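Local coordinates for protein beta-glucosidase (Saccharopolyspora erythraea D, PDB 5M6G) that probably hydrolyses terminal, non-reducing beta-D-glucosyl residues to release beta-D-glucose, as a two-domain glycoside hydrolase of family 3, at residues A[131-142]-A[444-452]. Sequence-based numbering, arbitrary orientation.
Sequences VHGHNNVHGATI and QSGGWTISW. With SOR (sorbitol), chain L.
His132 points the edge of its imidazole ring at the backbone of Trp448. Its NE2 donates a hydrogen bond of 2.7 Å to Trp448 O, which lies in the ring plane. The donor stands above the peptide plane, 49° out of it. ND1, the other ring nitrogen, is hydrogen-bonded to Tyr143 O. With CG between the backbone N and the carbonyl carbon (chi1 60°), the ring reaches across to 444-452. Thr449 OG1 also sits at the ring edge, 3.2 Å from His132 CE1. Asn135 CB packs against Trp448 O at 3.0 Å, without a bond. Asn135 OD1 turns back to accept from Val131 N at 2.8 Å. Asn135 O accepts a hydrogen bond from Ile450 N at 2.7 Å. Val131 CG2 meets Trp448 CB at 3.8 Å. A leucine in place of His132 would probably leave both Trp448 O and Tyr143 O without their imidazole partner. One water links Asn135 ND2, Asn136 OD1 and Ser451 O; another joins Asn136 O to Ile450 O. Asn136 OD1 also accepts from Gly93 N. The contact ties the loop after strand 125-128 of the N-terminal domain to a C-terminal domain loop. One bond thus holds the Trp448 carbonyl and another the chain at Ile450. This is consistent with a fixed backbone beneath the indole, whose edge meets sorbitol, CH2 to C4 at 3.5 Å, in a pocket built from both domains.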
ATOM      1  N   VAL A 131      -4.113  -1.668   0.418  1.00 11.03           N
ATOM      2  CA  VAL A 131      -3.097  -0.872  -0.275  1.00 12.12           C
ATOM      3  C   VAL A 131      -3.039  -1.114  -1.787  1.00 15.29           C
ATOM      4  O   VAL A 131      -2.343  -0.365  -2.493  1.00 14.54           O
ATOM      5  CB  VAL A 131      -1.701  -1.105   0.343  1.00 13.81           C
ATOM      6  CG1 VAL A 131      -1.693  -0.658   1.785  1.00 13.30           C
ATOM      7  CG2 VAL A 131      -1.311  -2.577   0.243  1.00 14.89           C
ATOM      8  N   HIS A 132      -3.714  -2.145  -2.307  1.00 14.15           N
ATOM      9  CA  HIS A 132      -3.909  -2.253  -3.755  1.00 14.41           C
ATOM     10  C   HIS A 132      -5.197  -3.057  -3.946  1.00 17.88           C
ATOM     11  O   HIS A 132      -5.228  -4.171  -4.468  1.00 12.29           O
ATOM     12  CB  HIS A 132      -2.709  -2.842  -4.508  1.00 12.25           C
ATOM     13  CG  HIS A 132      -2.300  -4.230  -4.095  1.00 14.88           C
ATOM     14  ND1 HIS A 132      -1.805  -5.152  -4.999  1.00 12.83           N
ATOM     15  CD2 HIS A 132      -2.260  -4.836  -2.886  1.00 13.24           C
ATOM     16  CE1 HIS A 132      -1.479  -6.262  -4.362  1.00  9.28           C
ATOM     17  NE2 HIS A 132      -1.758  -6.101  -3.079  1.00 12.58           N
ATOM     18  N   GLY A 133      -6.298  -2.435  -3.527  1.00 13.05           N
ATOM     19  CA  GLY A 133      -7.538  -3.145  -3.290  1.00 11.53           C
ATOM     20  C   GLY A 133      -7.630  -3.571  -1.838  1.00 14.29           C
ATOM     21  O   GLY A 133      -6.745  -3.307  -1.020  1.00 11.16           O
ATOM     22  N   HIS A 134      -8.743  -4.237  -1.509  1.00 12.69           N
ATOM     23  CA  HIS A 134      -8.960  -4.797  -0.171  1.00 13.35           C
ATOM     24  C   HIS A 134      -8.210  -6.132  -0.080  1.00 13.43           C
ATOM     25  O   HIS A 134      -8.789  -7.219  -0.028  1.00 12.98           O
ATOM     26  CB  HIS A 134     -10.457  -4.935   0.087  1.00 13.46           C
ATOM     27  CG  HIS A 134     -10.824  -5.071   1.531  1.00 10.30           C
ATOM     28  ND1 HIS A 134      -9.883  -5.188   2.528  1.00 13.04           N
ATOM     29  CD2 HIS A 134     -12.032  -5.126   2.142  1.00 11.12           C
ATOM     30  CE1 HIS A 134     -10.496  -5.291   3.697  1.00 11.62           C
ATOM     31  NE2 HIS A 134     -11.801  -5.257   3.489  1.00 12.39           N
ATOM     32  N   ASN A 135      -6.872  -6.031  -0.055  1.00 12.95           N
ATOM     33  CA  ASN A 135      -6.000  -7.144  -0.428  1.00 14.02           C
ATOM     34  C   ASN A 135      -5.928  -8.279   0.591  1.00 15.60           C
ATOM     35  O   ASN A 135      -5.421  -9.348   0.244  1.00 15.01           O
ATOM     36  CB  ASN A 135      -4.585  -6.631  -0.709  1.00 10.94           C
ATOM     37  CG  ASN A 135      -4.107  -5.617   0.329  1.00 12.42           C
ATOM     38  OD1 ASN A 135      -4.190  -4.413   0.106  1.00 12.73           O
ATOM     39  ND2 ASN A 135      -3.607  -6.104   1.461  1.00 11.83           N
ATOM     40  N   ASN A 136      -6.382  -8.093   1.827  1.00 11.63           N
ATOM     41  CA  ASN A 136      -6.456  -9.234   2.736  1.00 13.61           C
ATOM     42  C   ASN A 136      -7.644 -10.145   2.453  1.00 13.86           C
ATOM     43  O   ASN A 136      -7.690 -11.260   2.982  1.00 16.53           O
ATOM     44  CB  ASN A 136      -6.548  -8.760   4.192  1.00 14.95           C
ATOM     45  CG  ASN A 136      -5.256  -8.179   4.691  1.00 18.30           C
ATOM     46  OD1 ASN A 136      -4.196  -8.822   4.631  1.00 14.87           O
ATOM     47  ND2 ASN A 136      -5.319  -6.941   5.167  1.00 14.26           N
ATOM     48  N   VAL A 137      -8.604  -9.702   1.653  1.00 10.71           N
ATOM     49  CA  VAL A 137      -9.880 -10.395   1.500  1.00 11.21           C
ATOM     50  C   VAL A 137      -9.822 -11.271   0.250  1.00 11.26           C
ATOM     51  O   VAL A 137      -9.572 -10.783  -0.858  1.00 13.04           O
ATOM     52  CB  VAL A 137     -11.051  -9.405   1.419  1.00 14.87           C
ATOM     53  CG1 VAL A 137     -12.331 -10.154   1.098  1.00  9.21           C
ATOM     54  CG2 VAL A 137     -11.197  -8.621   2.741  1.00 11.46           C
ATOM     55  N   HIS A 138     -10.067 -12.562   0.426  1.00 12.53           N
ATOM     56  CA  HIS A 138     -10.095 -13.457  -0.720  1.00 15.88           C
ATOM     57  C   HIS A 138     -11.253 -13.098  -1.648  1.00 18.61           C
ATOM     58  O   HIS A 138     -12.392 -12.917  -1.206  1.00 17.04           O
ATOM     59  CB  HIS A 138     -10.208 -14.904  -0.252  1.00 17.04           C
ATOM     60  CG  HIS A 138     -10.117 -15.888  -1.371  1.00 16.81           C
ATOM     61  ND1 HIS A 138     -11.208 -16.254  -2.130  1.00 18.02           N
ATOM     62  CD2 HIS A 138      -9.053 -16.540  -1.896  1.00 17.55           C
ATOM     63  CE1 HIS A 138     -10.820 -17.108  -3.062  1.00 21.25           C
ATOM     64  NE2 HIS A 138      -9.520 -17.299  -2.937  1.00 21.45           N
ATOM     65  N   GLY A 139     -10.958 -12.975  -2.939  1.00 16.49           N
ATOM     66  CA  GLY A 139     -11.965 -12.608  -3.912  1.00 13.70           C
ATOM     67  C   GLY A 139     -12.141 -11.122  -4.125  1.00 15.79           C
ATOM     68  O   GLY A 139     -12.930 -10.727  -4.990  1.00 16.14           O
ATOM     69  N   ALA A 140     -11.444 -10.284  -3.361  1.00 10.54           N
ATOM     70  CA  ALA A 140     -11.430  -8.856  -3.618  1.00 14.34           C
ATOM     71  C   ALA A 140     -10.547  -8.546  -4.820  1.00 13.63           C
ATOM     72  O   ALA A 140      -9.581  -9.259  -5.102  1.00 14.67           O
ATOM     73  CB  ALA A 140     -10.917  -8.097  -2.393  1.00 12.57           C
ATOM     74  N   THR A 141     -10.884  -7.466  -5.520  1.00 12.03           N
ATOM     75  CA  THR A 141     -10.094  -7.009  -6.659  1.00 15.61           C
ATOM     76  C   THR A 141      -8.695  -6.612  -6.209  1.00 14.07           C
ATOM     77  O   THR A 141      -8.540  -5.872  -5.235  1.00 11.83           O
ATOM     78  CB  THR A 141     -10.779  -5.807  -7.309  1.00 15.27           C
ATOM     79  OG1 THR A 141     -12.169  -6.091  -7.515  1.00 15.21           O
ATOM     80  CG2 THR A 141     -10.126  -5.464  -8.635  1.00 11.19           C
ATOM     81  N   ILE A 142      -7.673  -7.081  -6.925  1.00 13.47           N
ATOM     82  CA  ILE A 142      -6.288  -6.739  -6.600  1.00 13.24           C
ATOM     83  C   ILE A 142      -5.744  -5.838  -7.704  1.00 16.32           C
ATOM     84  O   ILE A 142      -5.559  -6.271  -8.850  1.00 13.86           O
ATOM     85  CB  ILE A 142      -5.415  -7.985  -6.407  1.00 10.11           C
ATOM     86  CG1 ILE A 142      -5.996  -8.887  -5.297  1.00 12.66           C
ATOM     87  CG2 ILE A 142      -3.964  -7.576  -6.103  1.00 11.21           C
ATOM     88  CD1 ILE A 142      -6.100  -8.211  -3.933  1.00 10.17           C
ATOM     89  N   GLN A 444       2.317 -12.418  -9.610  1.00 15.61           N
ATOM     90  CA  GLN A 444       1.965 -11.193 -10.318  1.00 12.89           C
ATOM     91  C   GLN A 444       1.316 -10.177  -9.388  1.00 13.50           C
ATOM     92  O   GLN A 444       1.253  -8.996  -9.726  1.00 12.47           O
ATOM     93  CB  GLN A 444       1.048 -11.499 -11.509  1.00 14.67           C
ATOM     94  CG  GLN A 444      -0.427 -11.753 -11.157  1.00 13.16           C
ATOM     95  CD  GLN A 444      -1.240 -12.224 -12.356  1.00 13.18           C
ATOM     96  OE1 GLN A 444      -0.747 -12.992 -13.189  1.00 15.73           O
ATOM     97  NE2 GLN A 444      -2.497 -11.779 -12.441  1.00 12.35           N
ATOM     98  N   SER A 445       0.863 -10.606  -8.216  1.00 11.30           N
ATOM     99  CA  SER A 445       0.300  -9.681  -7.244  1.00 12.78           C
ATOM    100  C   SER A 445       1.344  -9.130  -6.290  1.00 14.51           C
ATOM    101  O   SER A 445       1.212  -7.987  -5.833  1.00 13.38           O
ATOM    102  CB  SER A 445      -0.808 -10.379  -6.458  1.00 13.03           C
ATOM    103  OG  SER A 445      -1.858 -10.747  -7.334  1.00 12.62           O
ATOM    104  N   GLY A 446       2.368  -9.920  -5.969  1.00 10.81           N
ATOM    105  CA  GLY A 446       3.401  -9.452  -5.053  1.00  8.63           C
ATOM    106  C   GLY A 446       2.886  -9.343  -3.618  1.00 10.63           C
ATOM    107  O   GLY A 446       1.853  -9.910  -3.241  1.00 13.48           O
ATOM    108  N   GLY A 447       3.631  -8.585  -2.817  1.00 10.53           N
ATOM    109  CA  GLY A 447       3.362  -8.490  -1.392  1.00 14.15           C
ATOM    110  C   GLY A 447       1.991  -7.920  -1.087  1.00 12.16           C
ATOM    111  O   GLY A 447       1.309  -7.341  -1.933  1.00 12.02           O
ATOM    112  N   TRP A 448       1.583  -8.097   0.173  1.00 10.03           N
ATOM    113  CA  TRP A 448       0.309  -7.570   0.658  1.00  9.44           C
ATOM    114  C   TRP A 448      -0.849  -8.102  -0.185  1.00 13.73           C
ATOM    115  O   TRP A 448      -1.688  -7.351  -0.679  1.00 12.16           O
ATOM    116  CB  TRP A 448       0.313  -6.039   0.655  1.00 11.27           C
ATOM    117  CG  TRP A 448       1.297  -5.396   1.595  1.00 14.63           C
ATOM    118  CD1 TRP A 448       2.489  -4.810   1.266  1.00 13.89           C
ATOM    119  CD2 TRP A 448       1.155  -5.243   3.011  1.00 12.32           C
ATOM    120  NE1 TRP A 448       3.106  -4.317   2.394  1.00 14.66           N
ATOM    121  CE2 TRP A 448       2.305  -4.568   3.479  1.00 15.84           C
ATOM    122  CE3 TRP A 448       0.170  -5.620   3.934  1.00 16.46           C
ATOM    123  CZ2 TRP A 448       2.496  -4.259   4.831  1.00 16.66           C
ATOM    124  CZ3 TRP A 448       0.359  -5.308   5.276  1.00 21.55           C
ATOM    125  CH2 TRP A 448       1.515  -4.637   5.708  1.00 20.18           C
ATOM    126  N   THR A 449      -0.860  -9.410  -0.403  1.00 12.10           N
ATOM    127  CA  THR A 449      -1.930 -10.031  -1.174  1.00 11.35           C
ATOM    128  C   THR A 449      -2.346 -11.281  -0.414  1.00 13.22           C
ATOM    129  O   THR A 449      -1.592 -12.258  -0.370  1.00 12.47           O
ATOM    130  CB  THR A 449      -1.487 -10.354  -2.601  1.00 13.04           C
ATOM    131  OG1 THR A 449      -0.919  -9.178  -3.213  1.00 12.87           O
ATOM    132  CG2 THR A 449      -2.688 -10.816  -3.422  1.00 13.34           C
ATOM    133  N   ILE A 450      -3.532 -11.224   0.199  1.00 12.65           N
ATOM    134  CA  ILE A 450      -4.038 -12.200   1.161  1.00 13.49           C
ATOM    135  C   ILE A 450      -3.162 -12.225   2.402  1.00 16.80           C
ATOM    136  O   ILE A 450      -3.588 -11.781   3.472  1.00 17.34           O
ATOM    137  CB  ILE A 450      -4.162 -13.614   0.570  1.00 15.32           C
ATOM    138  CG1 ILE A 450      -4.948 -13.574  -0.734  1.00 13.53           C
ATOM    139  CG2 ILE A 450      -4.857 -14.515   1.591  1.00 13.41           C
ATOM    140  CD1 ILE A 450      -6.290 -12.909  -0.610  1.00 12.13           C
ATOM    141  N   SER A 451      -1.949 -12.762   2.277  1.00 14.03           N
ATOM    142  CA  SER A 451      -0.973 -12.736   3.358  1.00 15.64           C
ATOM    143  C   SER A 451      -0.191 -11.422   3.351  1.00 15.17           C
ATOM    144  O   SER A 451      -0.326 -10.592   2.452  1.00 14.02           O
ATOM    145  CB  SER A 451      -0.003 -13.906   3.234  1.00 15.48           C
ATOM    146  OG  SER A 451       0.816 -13.729   2.096  1.00 14.38           O
ATOM    147  N   TRP A 452       0.645 -11.250   4.378  1.00 11.62           N
ATOM    148  CA  TRP A 452       1.474 -10.051   4.506  1.00 14.91           C
ATOM    149  C   TRP A 452       2.577 -10.017   3.450  1.00 13.93           C
ATOM    150  O   TRP A 452       2.704  -9.051   2.684  1.00 16.63           O
ATOM    151  CB  TRP A 452       2.074 -10.012   5.916  1.00 12.20           C
ATOM    152  CG  TRP A 452       3.110  -8.961   6.142  1.00 16.32           C
ATOM    153  CD1 TRP A 452       3.075  -7.661   5.727  1.00 14.41           C
ATOM    154  CD2 TRP A 452       4.350  -9.127   6.841  1.00 15.84           C
ATOM    155  NE1 TRP A 452       4.216  -7.006   6.133  1.00 17.52           N
ATOM    156  CE2 TRP A 452       5.013  -7.885   6.818  1.00 15.56           C
ATOM    157  CE3 TRP A 452       4.961 -10.210   7.486  1.00 17.43           C
ATOM    158  CZ2 TRP A 452       6.260  -7.690   7.417  1.00 18.62           C
ATOM    159  CZ3 TRP A 452       6.197 -10.012   8.085  1.00 17.64           C
ATOM    160  CH2 TRP A 452       6.832  -8.764   8.043  1.00 15.55           C
TER
HETATM  161  C1  SOR L 711       2.607  -0.105   7.244  1.00 25.88           C
HETATM  162  C2  SOR L 711       1.448  -1.045   7.525  1.00 38.96           C
HETATM  163  C3  SOR L 711       1.810  -1.935   8.710  1.00 43.25           C
HETATM  164  C4  SOR L 711       0.857  -3.122   8.818  1.00 31.59           C
HETATM  165  C5  SOR L 711       1.459  -4.306   9.581  1.00 40.79           C
HETATM  166  C6  SOR L 711       0.590  -5.532   9.318  1.00 25.74           C
HETATM  167  O1  SOR L 711       2.576   0.333   5.908  1.00 22.27           O
HETATM  168  O2  SOR L 711       0.282  -0.293   7.816  1.00 26.60           O
HETATM  169  O3  SOR L 711       1.742  -1.163   9.880  1.00 35.74           O
HETATM  170  O4  SOR L 711      -0.342  -2.716   9.446  1.00 40.21           O
HETATM  171  O5  SOR L 711       2.804  -4.562   9.196  1.00 37.75           O
HETATM  172  O6  SOR L 711       1.287  -6.714   9.649  1.00 35.41           O
HETATM  173  O   HOH W   1      -0.425  -6.350  -7.279  1.00  9.89           O
HETATM  174  O   HOH W   2      -2.661  -8.834   2.374  1.00 14.58           O
HETATM  175  O   HOH W   3      -5.991 -12.239   4.645  1.00 15.90           O